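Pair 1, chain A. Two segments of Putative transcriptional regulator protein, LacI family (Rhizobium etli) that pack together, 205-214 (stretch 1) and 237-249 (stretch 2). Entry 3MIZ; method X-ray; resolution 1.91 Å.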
# COMPACT_ATOMS: atom_id res chain seq x y z
N ASN A 205 12.56 3.90 -7.33
CA ASN A 205 11.11 4.06 -7.33
C ASN A 205 10.70 5.14 -6.33
O ASN A 205 11.53 5.66 -5.58
CB ASN A 205 10.38 2.73 -7.05
CG ASN A 205 10.58 2.23 -5.63
OD1 ASN A 205 11.13 2.92 -4.77
ND2 ASN A 205 10.12 1.00 -5.37
N ASP A 206 9.41 5.47 -6.32
CA ASP A 206 8.91 6.51 -5.43
C ASP A 206 9.12 6.22 -3.94
O ASP A 206 9.48 7.11 -3.18
CB ASP A 206 7.42 6.77 -5.68
CG ASP A 206 7.15 7.21 -7.11
OD1 ASP A 206 8.03 7.83 -7.72
OD2 ASP A 206 6.03 6.96 -7.60
N GLU A 207 8.89 4.97 -3.54
CA GLU A 207 9.05 4.60 -2.15
C GLU A 207 10.44 5.01 -1.64
O GLU A 207 10.57 5.63 -0.59
CB GLU A 207 8.85 3.09 -1.98
CG GLU A 207 8.63 2.67 -0.56
CD GLU A 207 8.29 1.20 -0.43
OE1 GLU A 207 7.44 0.72 -1.20
OE2 GLU A 207 8.88 0.54 0.45
N MSE A 208 11.47 4.65 -2.42
CA MSE A 208 12.86 4.96 -2.08
C MSE A 208 13.14 6.47 -1.98
O MSE A 208 14.04 6.90 -1.25
CB MSE A 208 13.80 4.35 -3.14
CG MSE A 208 13.76 2.83 -3.27
SE MSE A 208 14.78 2.24 -4.83
CE MSE A 208 16.53 2.66 -4.16
N ALA A 209 12.38 7.26 -2.74
CA ALA A 209 12.55 8.71 -2.74
C ALA A 209 12.36 9.32 -1.37
O ALA A 209 12.94 10.35 -1.06
CB ALA A 209 11.59 9.36 -3.74
N ILE A 210 11.52 8.69 -0.54
CA ILE A 210 11.31 9.21 0.80
C ILE A 210 12.66 9.34 1.52
O ILE A 210 12.95 10.36 2.13
CB ILE A 210 10.40 8.30 1.65
CG1 ILE A 210 8.99 8.24 1.04
CG2 ILE A 210 10.31 8.85 3.08
CD1 ILE A 210 8.11 7.15 1.67
N GLN A 211 13.47 8.29 1.45
CA GLN A 211 14.77 8.29 2.12
C GLN A 211 15.77 9.26 1.50
O GLN A 211 16.63 9.81 2.20
CB GLN A 211 15.37 6.88 2.13
CG GLN A 211 14.53 5.90 2.94
CD GLN A 211 15.19 4.55 3.07
OE1 GLN A 211 16.30 4.44 3.62
NE2 GLN A 211 14.52 3.51 2.59
N ILE A 212 15.68 9.46 0.18
CA ILE A 212 16.57 10.37 -0.53
C ILE A 212 16.20 11.83 -0.19
O ILE A 212 17.08 12.70 -0.09
CB ILE A 212 16.49 10.14 -2.06
CG1 ILE A 212 16.85 8.68 -2.37
CG2 ILE A 212 17.45 11.07 -2.79
CD1 ILE A 212 16.66 8.27 -3.80
N TYR A 213 14.92 12.11 -0.02
CA TYR A 213 14.49 13.46 0.34
C TYR A 213 15.07 13.79 1.71
O TYR A 213 15.62 14.86 1.93
CB TYR A 213 12.96 13.55 0.44
CG TYR A 213 12.27 14.08 -0.80
CD1 TYR A 213 12.46 13.47 -2.05
CD2 TYR A 213 11.38 15.15 -0.72
CE1 TYR A 213 11.77 13.92 -3.18
CE2 TYR A 213 10.69 15.60 -1.84
CZ TYR A 213 10.88 14.98 -3.06
OH TYR A 213 10.18 15.41 -4.16
N ILE A 214 14.92 12.85 2.64
CA ILE A 214 15.41 13.04 4.00
C ILE A 214 16.94 13.14 4.03
O ILE A 214 17.50 13.96 4.76
CB ILE A 214 14.92 11.90 4.93
CG1 ILE A 214 13.38 11.92 4.97
CG2 ILE A 214 15.48 12.08 6.34
CD1 ILE A 214 12.77 10.90 5.88
N THR A 237 0.47 7.33 -2.54
CA THR A 237 0.72 7.45 -1.11
C THR A 237 1.99 8.28 -0.85
O THR A 237 2.05 9.09 0.08
CB THR A 237 0.89 6.05 -0.48
OG1 THR A 237 -0.35 5.34 -0.57
CG2 THR A 237 1.31 6.15 0.97
N VAL A 238 2.98 8.09 -1.70
CA VAL A 238 4.24 8.79 -1.57
C VAL A 238 4.35 10.09 -2.37
O VAL A 238 4.60 11.15 -1.81
CB VAL A 238 5.40 7.87 -1.97
CG1 VAL A 238 6.73 8.61 -1.87
CG2 VAL A 238 5.40 6.63 -1.09
N THR A 239 4.16 10.02 -3.68
CA THR A 239 4.33 11.20 -4.53
C THR A 239 3.66 12.47 -4.07
O THR A 239 4.22 13.57 -4.23
CB THR A 239 3.93 10.90 -6.00
OG1 THR A 239 2.54 10.57 -6.07
CG2 THR A 239 4.76 9.74 -6.53
N MSE A 240 2.47 12.34 -3.49
CA MSE A 240 1.73 13.50 -3.01
C MSE A 240 1.94 13.81 -1.53
O MSE A 240 1.33 14.73 -0.98
CB MSE A 240 0.24 13.32 -3.30
CG MSE A 240 -0.08 13.30 -4.78
SE MSE A 240 -1.96 13.13 -5.08
CE MSE A 240 -2.43 15.02 -5.07
N ALA A 241 2.81 13.03 -0.88
CA ALA A 241 3.13 13.24 0.52
C ALA A 241 4.41 14.07 0.56
O ALA A 241 4.54 15.01 1.34
CB ALA A 241 3.36 11.90 1.22
N LEU A 242 5.36 13.71 -0.30
CA LEU A 242 6.62 14.44 -0.36
C LEU A 242 6.37 15.85 -0.87
O LEU A 242 5.50 16.09 -1.71
CB LEU A 242 7.60 13.73 -1.29
CG LEU A 242 7.92 12.27 -0.97
CD1 LEU A 242 8.81 11.68 -2.07
CD2 LEU A 242 8.60 12.17 0.39
N LYS A 243 7.13 16.79 -0.32
CA LYS A 243 7.04 18.19 -0.73
C LYS A 243 8.49 18.61 -0.93
O LYS A 243 9.31 18.46 -0.03
CB LYS A 243 6.41 19.04 0.38
CG LYS A 243 5.04 18.56 0.86
CD LYS A 243 3.97 18.70 -0.22
CE LYS A 243 2.62 18.23 0.30
NZ LYS A 243 1.53 18.38 -0.71
N PRO A 244 8.83 19.14 -2.12
CA PRO A 244 7.94 19.36 -3.26
C PRO A 244 7.36 18.08 -3.86
O PRO A 244 7.93 16.99 -3.70
CB PRO A 244 8.84 20.08 -4.25
CG PRO A 244 10.17 19.44 -4.00
CD PRO A 244 10.23 19.41 -2.48
N GLU A 245 6.22 18.22 -4.54
CA GLU A 245 5.56 17.09 -5.18
C GLU A 245 6.57 16.41 -6.11
O GLU A 245 7.23 17.07 -6.90
CB GLU A 245 4.35 17.59 -5.99
CG GLU A 245 3.21 18.11 -5.14
CD GLU A 245 2.51 17.01 -4.37
OE1 GLU A 245 3.17 16.37 -3.51
OE2 GLU A 245 1.30 16.78 -4.61
N LEU A 246 6.65 15.09 -6.02
CA LEU A 246 7.60 14.29 -6.80
C LEU A 246 7.29 14.07 -8.28
O LEU A 246 6.24 13.52 -8.64
CB LEU A 246 7.78 12.93 -6.13
CG LEU A 246 8.86 11.99 -6.66
CD1 LEU A 246 10.24 12.59 -6.43
CD2 LEU A 246 8.75 10.65 -5.96
N THR A 247 8.22 14.48 -9.13
CA THR A 247 8.08 14.27 -10.57
C THR A 247 8.45 12.80 -10.78
O THR A 247 9.47 12.34 -10.29
CB THR A 247 9.01 15.21 -11.34
OG1 THR A 247 8.51 16.55 -11.22
CG2 THR A 247 9.08 14.82 -12.81
N THR A 248 7.62 12.07 -11.52
CA THR A 248 7.87 10.64 -11.68
C THR A 248 7.33 10.09 -12.99
O THR A 248 6.87 10.83 -13.86
CB THR A 248 7.20 9.89 -10.47
OG1 THR A 248 7.59 8.51 -10.45
CG2 THR A 248 5.68 9.98 -10.58
N ALA A 249 7.41 8.76 -13.14
CA ALA A 249 6.90 8.07 -14.31
C ALA A 249 5.81 7.16 -13.75
O ALA A 249 6.07 6.33 -12.87
CB ALA A 249 8.01 7.24 -14.96

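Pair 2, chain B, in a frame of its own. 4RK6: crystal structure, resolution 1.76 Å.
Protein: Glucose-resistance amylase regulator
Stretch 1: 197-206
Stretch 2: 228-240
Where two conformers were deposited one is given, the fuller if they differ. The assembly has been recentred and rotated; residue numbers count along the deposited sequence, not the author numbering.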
# COMPACT_ATOMS: atom_id res chain seq x y z
N ALA B 197 8.75 -1.81 11.30
CA ALA B 197 7.89 -2.10 10.15
C ALA B 197 8.74 -2.42 8.96
O ALA B 197 9.92 -2.07 8.92
CB ALA B 197 6.97 -0.93 9.86
N ASP B 198 8.17 -3.14 8.00
CA ASP B 198 8.94 -3.56 6.82
C ASP B 198 9.65 -2.39 6.08
O ASP B 198 10.82 -2.53 5.68
CB ASP B 198 8.07 -4.30 5.81
CG ASP B 198 7.39 -5.53 6.41
OD1 ASP B 198 7.96 -6.20 7.31
OD2 ASP B 198 6.27 -5.81 5.94
N MSE B 199 8.96 -1.27 5.93
CA MSE B 199 9.51 -0.12 5.17
C MSE B 199 10.72 0.45 5.89
O MSE B 199 11.63 0.93 5.25
CB MSE B 199 8.45 0.96 4.93
CG MSE B 199 7.66 0.67 3.68
SE MSE B 199 8.85 0.99 2.15
CE MSE B 199 7.34 0.96 0.90
N VAL B 200 10.75 0.36 7.22
CA VAL B 200 11.93 0.79 7.97
C VAL B 200 13.12 -0.04 7.52
O VAL B 200 14.22 0.48 7.29
CB VAL B 200 11.72 0.67 9.49
CG1 VAL B 200 12.99 1.01 10.26
CG2 VAL B 200 10.55 1.53 9.94
N GLY B 201 12.92 -1.35 7.38
CA GLY B 201 13.95 -2.26 6.91
C GLY B 201 14.42 -1.92 5.50
O GLY B 201 15.61 -1.96 5.20
N GLN B 202 13.48 -1.56 4.63
CA GLN B 202 13.85 -1.16 3.29
C GLN B 202 14.72 0.12 3.30
O GLN B 202 15.65 0.28 2.49
CB GLN B 202 12.60 -0.97 2.45
CG GLN B 202 12.85 -0.53 1.04
CD GLN B 202 13.46 -1.62 0.20
OE1 GLN B 202 12.74 -2.51 -0.31
NE2 GLN B 202 14.78 -1.58 0.04
N GLY B 203 14.39 1.04 4.20
CA GLY B 203 15.15 2.29 4.36
C GLY B 203 16.56 2.02 4.79
O GLY B 203 17.50 2.60 4.28
N LEU B 204 16.71 1.11 5.74
CA LEU B 204 18.02 0.68 6.21
C LEU B 204 18.86 0.05 5.08
O LEU B 204 20.05 0.37 4.92
CB LEU B 204 17.86 -0.34 7.32
CG LEU B 204 17.42 0.24 8.67
CD1 LEU B 204 16.89 -0.88 9.55
CD2 LEU B 204 18.59 0.92 9.34
N ILE B 205 18.24 -0.85 4.31
CA ILE B 205 18.95 -1.47 3.19
C ILE B 205 19.47 -0.42 2.22
O ILE B 205 20.65 -0.44 1.82
CB ILE B 205 18.03 -2.45 2.44
CG1 ILE B 205 17.85 -3.74 3.26
CG2 ILE B 205 18.59 -2.75 1.05
CD1 ILE B 205 16.85 -4.68 2.63
N ASN B 206 18.61 0.52 1.86
CA ASN B 206 19.01 1.54 0.89
C ASN B 206 20.07 2.48 1.44
O ASN B 206 20.95 2.89 0.69
CB ASN B 206 17.80 2.31 0.35
CG ASN B 206 17.06 1.52 -0.70
OD1 ASN B 206 17.48 0.43 -1.08
ND2 ASN B 206 15.97 2.05 -1.19
N GLN B 228 4.64 -7.56 1.62
CA GLN B 228 5.32 -7.72 0.33
C GLN B 228 6.69 -7.05 0.22
O GLN B 228 7.57 -7.57 -0.44
CB GLN B 228 4.42 -7.20 -0.80
CG GLN B 228 5.03 -7.38 -2.18
CD GLN B 228 4.18 -6.77 -3.29
OE1 GLN B 228 3.58 -5.71 -3.12
NE2 GLN B 228 4.16 -7.43 -4.44
N GLN B 229 6.88 -5.90 0.85
CA GLN B 229 8.20 -5.25 0.80
C GLN B 229 9.35 -6.16 1.21
O GLN B 229 10.48 -6.04 0.67
CB GLN B 229 8.21 -3.95 1.60
CG GLN B 229 9.22 -2.94 1.13
CD GLN B 229 8.85 -2.34 -0.23
OE1 GLN B 229 7.67 -2.13 -0.54
NE2 GLN B 229 9.84 -2.06 -1.03
N THR B 230 9.11 -7.08 2.14
CA THR B 230 10.17 -8.00 2.58
C THR B 230 10.61 -8.99 1.51
O THR B 230 11.73 -9.46 1.53
CB THR B 230 9.78 -8.78 3.86
OG1 THR B 230 8.71 -9.70 3.59
CG2 THR B 230 9.41 -7.84 4.96
N GLU B 231 9.72 -9.26 0.56
CA GLU B 231 9.98 -10.16 -0.57
C GLU B 231 10.60 -9.44 -1.78
O GLU B 231 11.28 -10.07 -2.59
CB GLU B 231 8.66 -10.80 -1.02
CG GLU B 231 7.89 -11.55 0.06
CD GLU B 231 6.40 -11.69 -0.26
OE1 GLU B 231 5.98 -11.49 -1.42
OE2 GLU B 231 5.63 -12.00 0.67
N ILE B 232 10.33 -8.15 -1.92
CA ILE B 232 10.86 -7.39 -3.07
C ILE B 232 12.16 -6.67 -2.73
O ILE B 232 12.90 -6.28 -3.63
CB ILE B 232 9.82 -6.45 -3.73
CG1 ILE B 232 9.50 -5.24 -2.88
CG2 ILE B 232 8.53 -7.18 -4.05
CD1 ILE B 232 8.42 -4.36 -3.48
N ALA B 233 12.46 -6.54 -1.44
CA ALA B 233 13.76 -6.01 -1.00
C ALA B 233 14.87 -6.93 -1.48
O ALA B 233 14.66 -8.15 -1.67
CB ALA B 233 13.81 -5.93 0.52
N ARG B 234 16.05 -6.35 -1.65
CA ARG B 234 17.24 -7.12 -1.97
C ARG B 234 18.38 -6.60 -1.11
O ARG B 234 18.82 -5.47 -1.30
CB ARG B 234 17.59 -7.03 -3.46
CG ARG B 234 16.60 -7.74 -4.37
CD ARG B 234 16.73 -9.26 -4.30
NE ARG B 234 15.82 -9.97 -5.20
CZ ARG B 234 14.51 -10.20 -5.00
NH1 ARG B 234 13.88 -9.72 -3.93
NH2 ARG B 234 13.82 -10.89 -5.90
N PRO B 235 18.84 -7.39 -0.15
CA PRO B 235 18.42 -8.78 0.10
C PRO B 235 17.01 -8.91 0.65
O PRO B 235 16.50 -7.99 1.32
CB PRO B 235 19.40 -9.22 1.20
CG PRO B 235 19.67 -7.96 1.97
CD PRO B 235 19.76 -6.91 0.90
N LYS B 236 16.38 -10.06 0.39
CA LYS B 236 15.06 -10.32 0.97
C LYS B 236 15.18 -10.25 2.50
O LYS B 236 16.16 -10.73 3.08
CB LYS B 236 14.52 -11.68 0.53
CG LYS B 236 14.13 -11.77 -0.94
CD LYS B 236 13.80 -13.20 -1.35
CE LYS B 236 13.21 -13.29 -2.76
NZ LYS B 236 11.75 -13.00 -2.82
N LEU B 237 14.17 -9.68 3.13
CA LEU B 237 14.22 -9.40 4.56
C LEU B 237 13.67 -10.53 5.41
O LEU B 237 12.54 -10.99 5.21
CB LEU B 237 13.47 -8.11 4.88
CG LEU B 237 14.19 -6.84 4.47
CD1 LEU B 237 13.20 -5.70 4.26
CD2 LEU B 237 15.26 -6.47 5.52
N THR B 238 14.50 -10.94 6.36
CA THR B 238 14.08 -11.79 7.47
C THR B 238 13.06 -10.98 8.27
O THR B 238 13.22 -9.75 8.48
CB THR B 238 15.30 -12.18 8.30
OG1 THR B 238 16.14 -13.00 7.47
CG2 THR B 238 14.92 -12.96 9.55
N THR B 239 11.96 -11.63 8.66
CA THR B 239 10.82 -10.90 9.17
C THR B 239 9.97 -11.75 10.13
O THR B 239 9.90 -12.99 9.97
CB THR B 239 9.96 -10.37 8.00
OG1 THR B 239 8.99 -9.45 8.47
CG2 THR B 239 9.26 -11.52 7.23
N VAL B 240 9.35 -11.10 11.11
CA VAL B 240 8.23 -11.71 11.84
C VAL B 240 6.96 -11.41 11.08
O VAL B 240 6.49 -10.26 11.02
CB VAL B 240 8.11 -11.25 13.32
CG1 VAL B 240 6.80 -11.75 13.95
CG2 VAL B 240 9.29 -11.77 14.10
O HOH W 1 5.67 -4.69 3.29
O HOH W 2 16.07 -3.39 -1.89

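In both pairs a helix packs against a segment that leaves the end of a helix, passes through a cis proline and enters a strand. Superposition of 14 central residues gives an RMSD of 0.8 Å, and the surface buried between the stretches is nearly the same, 512 Å² in pair 1 and 495 Å² in pair 2. The cis prolines P244(A) and P235(B) coincide, as do the threonines T239(A) and T230(B), the leucines L246(A) and L237(B), and the aspartates D206(A) and D198(B) in the first turn of the helix.

The aspartates share the m rotamer and point their CA-to-CB bonds toward the partner stretch. In pair 1 the hydroxyl of T248(A) donates from OG1 to OD1 of D206(A) at 2.8 Å, tying helix to strand. At the matching position of pair 2, OG1 of T239(B) lies 3.6 Å from OD1 of D198(B), and no hydrogen bond joins them. A water instead connects this aspartate to the other stretch: it donates to OD2 of D198(B) at 2.9 Å and accepts from the backbone N of Q229(B) at 3.0 Å.

One turn along, the chemistry changes. I210(A) and V238(A) form an apolar contact, CG1 to CG1 at 3.7 Å. Their counterparts are both glutamines, and these meet through a nearly linear hydrogen bond from NE2 of Q229(B) to OE1 of Q202(B), 3.0 Å long. The same Q202(B) uses NE2 to donate to a second water at 2.9 Å, which also accepts from the backbone N of R234(B) at 3.0 Å. A polar network thus occupies a site that pair 1 fills with hydrocarbon.

The third difference is a loss of bulk at two facing positions. Y213(A) lays one ring face against L242(A), whose CD1 lies 4.0 Å from the ring centroid, while its OH reaches past the ring to donate to the carbonyl O of P244(A) at 2.8 Å. In pair 2 the smaller I205(B) faces the smaller A233(B), with CD1 3.9 Å from CB. CD1 of I205(B) also touches CD2 of L237(B) at 3.8 Å and lies 3.6 Å from O of P235(B), so the carbonyl is approached by a methyl group rather than a hydroxyl donor.

At another helix position, A209(A) places CB 3.8 Å from CD2 of L246(A). G201(B) has no such atom, and CD1 of L237(B) instead approaches its backbone C at 4.2 Å. The two leucines adopt different rotamers, chi1 t in L246(A) and m in L237(B).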